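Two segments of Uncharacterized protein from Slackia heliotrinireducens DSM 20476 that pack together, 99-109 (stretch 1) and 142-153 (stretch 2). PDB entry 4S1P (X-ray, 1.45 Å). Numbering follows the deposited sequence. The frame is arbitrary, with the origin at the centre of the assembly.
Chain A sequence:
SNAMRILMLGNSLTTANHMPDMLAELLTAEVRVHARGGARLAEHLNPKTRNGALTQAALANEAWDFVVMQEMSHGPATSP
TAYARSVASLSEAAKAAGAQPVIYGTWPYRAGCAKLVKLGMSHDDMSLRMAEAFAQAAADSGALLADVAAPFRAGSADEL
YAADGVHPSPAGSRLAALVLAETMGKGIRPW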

# COMPACT_ATOMS: atom_id res chain seq x y z
N ALA A 99 12.57 -5.23 -10.81
CA ALA A 99 11.60 -4.19 -10.53
C ALA A 99 12.01 -3.46 -9.24
O ALA A 99 12.61 -4.03 -8.33
CB ALA A 99 10.20 -4.78 -10.36
N GLN A 100 11.60 -2.21 -9.13
CA GLN A 100 11.80 -1.43 -7.93
C GLN A 100 10.58 -1.56 -6.98
O GLN A 100 9.48 -1.22 -7.37
CB GLN A 100 12.00 0.04 -8.28
CG GLN A 100 12.07 0.94 -7.07
CD GLN A 100 13.25 0.71 -6.16
OE1 GLN A 100 14.41 0.78 -6.59
NE2 GLN A 100 12.99 0.46 -4.87
N PRO A 101 10.79 -2.08 -5.77
CA PRO A 101 9.67 -2.14 -4.83
C PRO A 101 9.31 -0.76 -4.29
O PRO A 101 10.17 0.10 -4.09
CB PRO A 101 10.18 -3.08 -3.73
CG PRO A 101 11.66 -3.06 -3.84
CD PRO A 101 12.00 -2.75 -5.27
N VAL A 102 8.01 -0.57 -4.05
CA VAL A 102 7.45 0.68 -3.55
C VAL A 102 6.48 0.35 -2.43
O VAL A 102 5.59 -0.47 -2.63
CB VAL A 102 6.70 1.45 -4.68
CG1 VAL A 102 6.03 2.70 -4.16
CG2 VAL A 102 7.66 1.79 -5.82
N ILE A 103 6.64 1.00 -1.28
CA ILE A 103 5.69 0.85 -0.21
C ILE A 103 4.59 1.90 -0.38
O ILE A 103 4.89 3.10 -0.42
CB ILE A 103 6.37 1.02 1.16
CG1 ILE A 103 7.32 -0.16 1.43
CG2 ILE A 103 5.33 1.18 2.28
CD1 ILE A 103 8.33 0.15 2.50
N TYR A 104 3.34 1.46 -0.44
CA TYR A 104 2.18 2.37 -0.40
C TYR A 104 1.94 2.58 1.10
O TYR A 104 1.31 1.74 1.78
CB TYR A 104 1.03 1.74 -1.14
CG TYR A 104 -0.34 2.44 -1.09
CD1 TYR A 104 -0.56 3.65 -0.42
CD2 TYR A 104 -1.40 1.87 -1.73
CE1 TYR A 104 -1.86 4.21 -0.35
CE2 TYR A 104 -2.67 2.40 -1.67
CZ TYR A 104 -2.90 3.58 -0.99
OH TYR A 104 -4.17 4.09 -0.90
N GLY A 105 2.53 3.65 1.65
CA GLY A 105 2.39 3.93 3.07
C GLY A 105 0.99 4.50 3.27
O GLY A 105 0.61 5.48 2.65
N THR A 106 0.20 3.89 4.11
CA THR A 106 -1.13 4.36 4.41
C THR A 106 -1.16 5.11 5.77
O THR A 106 -0.14 5.39 6.40
CB THR A 106 -2.13 3.19 4.36
OG1 THR A 106 -1.87 2.26 5.44
CG2 THR A 106 -2.09 2.44 3.01
N TRP A 107 -2.37 5.45 6.17
CA TRP A 107 -2.62 6.45 7.18
C TRP A 107 -3.16 5.79 8.46
O TRP A 107 -3.81 4.74 8.40
CB TRP A 107 -3.65 7.47 6.63
CG TRP A 107 -4.76 6.80 5.95
CD1 TRP A 107 -5.88 6.29 6.53
CD2 TRP A 107 -4.86 6.49 4.55
NE1 TRP A 107 -6.66 5.67 5.59
CE2 TRP A 107 -6.05 5.78 4.37
CE3 TRP A 107 -4.02 6.72 3.44
CZ2 TRP A 107 -6.44 5.30 3.12
CZ3 TRP A 107 -4.41 6.24 2.22
CH2 TRP A 107 -5.60 5.54 2.07
N PRO A 108 -2.96 6.45 9.61
CA PRO A 108 -3.72 6.02 10.80
C PRO A 108 -5.20 6.26 10.53
O PRO A 108 -5.56 7.09 9.73
CB PRO A 108 -3.22 6.97 11.91
CG PRO A 108 -2.79 8.19 11.17
CD PRO A 108 -2.23 7.71 9.86
N TYR A 109 -6.04 5.53 11.22
CA TYR A 109 -7.47 5.74 11.13
C TYR A 109 -7.84 7.10 11.74
O TYR A 109 -7.13 7.65 12.57
CB TYR A 109 -8.18 4.65 11.89
CG TYR A 109 -8.02 3.26 11.40
CD1 TYR A 109 -7.46 2.99 10.16
CD2 TYR A 109 -8.48 2.19 12.18
CE1 TYR A 109 -7.34 1.68 9.71
CE2 TYR A 109 -8.38 0.88 11.72
CZ TYR A 109 -7.82 0.64 10.49
OH TYR A 109 -7.76 -0.69 10.05
N GLY A 142 15.09 -1.33 0.99
CA GLY A 142 15.42 -0.46 -0.12
C GLY A 142 14.24 -0.08 -0.97
O GLY A 142 14.41 0.39 -2.09
N ALA A 143 13.04 -0.26 -0.46
CA ALA A 143 11.85 0.14 -1.20
C ALA A 143 11.65 1.65 -1.11
O ALA A 143 11.97 2.27 -0.09
CB ALA A 143 10.63 -0.59 -0.65
N LEU A 144 11.11 2.23 -2.18
CA LEU A 144 10.74 3.61 -2.14
C LEU A 144 9.47 3.74 -1.30
O LEU A 144 8.60 2.91 -1.38
CB LEU A 144 10.43 4.10 -3.55
CG LEU A 144 11.53 3.96 -4.56
CD1 LEU A 144 11.04 4.47 -5.91
CD2 LEU A 144 12.76 4.72 -4.05
N LEU A 145 9.36 4.77 -0.49
CA LEU A 145 8.17 4.98 0.33
C LEU A 145 7.30 6.06 -0.27
O LEU A 145 7.74 7.21 -0.40
CB LEU A 145 8.54 5.38 1.76
CG LEU A 145 7.34 5.66 2.67
CD1 LEU A 145 6.43 4.46 2.83
CD2 LEU A 145 7.81 6.12 4.04
N ALA A 146 6.07 5.68 -0.61
CA ALA A 146 5.03 6.65 -0.95
C ALA A 146 4.27 6.94 0.34
O ALA A 146 3.45 6.12 0.75
CB ALA A 146 4.14 6.07 -2.04
N ASP A 147 4.62 8.05 1.01
CA ASP A 147 4.13 8.36 2.33
C ASP A 147 2.82 9.10 2.20
O ASP A 147 2.81 10.32 2.15
CB ASP A 147 5.19 9.15 3.08
CG ASP A 147 4.83 9.46 4.53
OD1 ASP A 147 3.68 9.21 4.93
OD2 ASP A 147 5.70 9.96 5.28
N VAL A 148 1.72 8.37 2.18
CA VAL A 148 0.43 9.03 2.05
C VAL A 148 -0.05 9.57 3.40
O VAL A 148 -0.86 10.50 3.46
CB VAL A 148 -0.60 8.12 1.34
CG1 VAL A 148 -1.90 8.89 1.07
CG2 VAL A 148 -0.03 7.57 0.03
N ALA A 149 0.44 9.02 4.51
CA ALA A 149 0.05 9.53 5.81
C ALA A 149 0.40 10.99 5.98
O ALA A 149 -0.35 11.73 6.62
CB ALA A 149 0.68 8.72 6.92
N ALA A 150 1.55 11.40 5.49
CA ALA A 150 1.99 12.80 5.69
C ALA A 150 0.96 13.82 5.15
O ALA A 150 0.49 14.66 5.92
CB ALA A 150 3.39 13.02 5.12
N PRO A 151 0.57 13.70 3.86
CA PRO A 151 -0.43 14.66 3.40
C PRO A 151 -1.82 14.44 3.98
O PRO A 151 -2.61 15.39 4.06
CB PRO A 151 -0.40 14.52 1.89
CG PRO A 151 0.20 13.15 1.62
CD PRO A 151 1.21 12.97 2.74
N PHE A 152 -2.13 13.23 4.42
CA PHE A 152 -3.37 13.04 5.19
C PHE A 152 -3.36 13.89 6.45
O PHE A 152 -4.35 14.50 6.77
CB PHE A 152 -3.62 11.55 5.58
CG PHE A 152 -4.61 10.86 4.69
CD1 PHE A 152 -4.38 10.73 3.33
CD2 PHE A 152 -5.79 10.34 5.23
CE1 PHE A 152 -5.29 10.08 2.53
CE2 PHE A 152 -6.70 9.68 4.42
CZ PHE A 152 -6.44 9.55 3.09
N ARG A 153 -2.23 13.90 7.17
CA ARG A 153 -2.09 14.66 8.40
C ARG A 153 -2.16 16.17 8.10
O ARG A 153 -2.76 16.92 8.86
CB ARG A 153 -0.75 14.30 9.07
CG ARG A 153 -0.34 15.11 10.30
CD ARG A 153 -0.56 14.34 11.57
NE ARG A 153 -0.45 15.18 12.76
CZ ARG A 153 -0.46 14.69 13.99
NH1 ARG A 153 -0.55 13.37 14.20
NH2 ARG A 153 -0.34 15.52 15.03

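Two neighbouring parallel strands, 100-105 and 144-147, form the spine of this contact, and the three residues that cover the most surface, Trp107, Ile103 and Leu144, mark its different parts: the end beyond the strands and the two faces of the sheet.

Ile103 sits in the middle of its strand and serves the contact with both backbone and side chain. Its N donates to Leu144 O at 2.7 Å, and its O accepts from Ala146 N at 2.8 Å, so one residue bonds to the two residues flanking its partner Leu145, the usual pattern of parallel strands. The ladder runs on in both directions: Leu144 N donates to Pro101 O at 3.0 Å, Gly105 N to Ala146 O at 2.8 Å, and Val148 N to Gly105 O at 3.1 Å. Proline lacks an amide hydrogen, yet Pro101 needs only its carbonyl here. The side chain of Ile103 lies on the same face as that of Leu145, with Ile103 CG2 3.5 Å from Leu145 CD1, while Ile103 CG1 reaches Ala143 CB at 3.9 Å. A beta-branched residue suits an extended backbone, and its branches let it touch both neighbours. Farther along this face Gly105 leaves room for the leucine: Gly105 CA is 4.1 Å from Leu145 CD1, and an ideal CB on Gly105 would come within 3.1 Å of that same methyl, a tight approach.

Leu144 lies on the opposite face, with Val102, Tyr104 and Ala146. Its CB packs 4.3 Å from Val102 CG2, and its O, besides accepting from Ile103, receives a CA-H...O contact from Val102 CA at 3.3 Å. The small Ala146 continues the apolar surface, its CB 4.4 Å from Val102 CG1. Near the start of the strands, Gln100 adds a polar fastening. Its NE2 donates to Gly142 O across the contact at 3.1 Å and to Pro101 O within its own stretch at 2.9 Å; an amide nitrogen with two hydrogens is well suited to serve two carbonyls. Gly142 leaves the preceding helix with positive phi, a conformation that favours glycine.

Past the strands, Trp107 points toward the turn and helix of the other stretch. Its six-membered ring forms an offset stack with Phe152, with centroids 4.2 Å apart and planes only 1° from parallel; Trp107 CD2 and Phe152 CE2 approach to 3.7 Å. Flat, broad rings can share much surface in this way. Val148 fits at the indole's edge, its CG1 3.8 Å from Trp107 CZ3, and its CG2 meets Tyr104 CE1 at 3.8 Å, so one branched side chain bridges two aromatic residues. Ala149 is small enough for the backbone to come close: its CB is 3.5 Å from Thr106 O and 4.0 Å from Trp107 CA. Asp147 steadies the turn behind these contacts, its OD1 accepting from Ala150 N at 3.1 Å in a capping bond at the approach to the helix that carries Phe152.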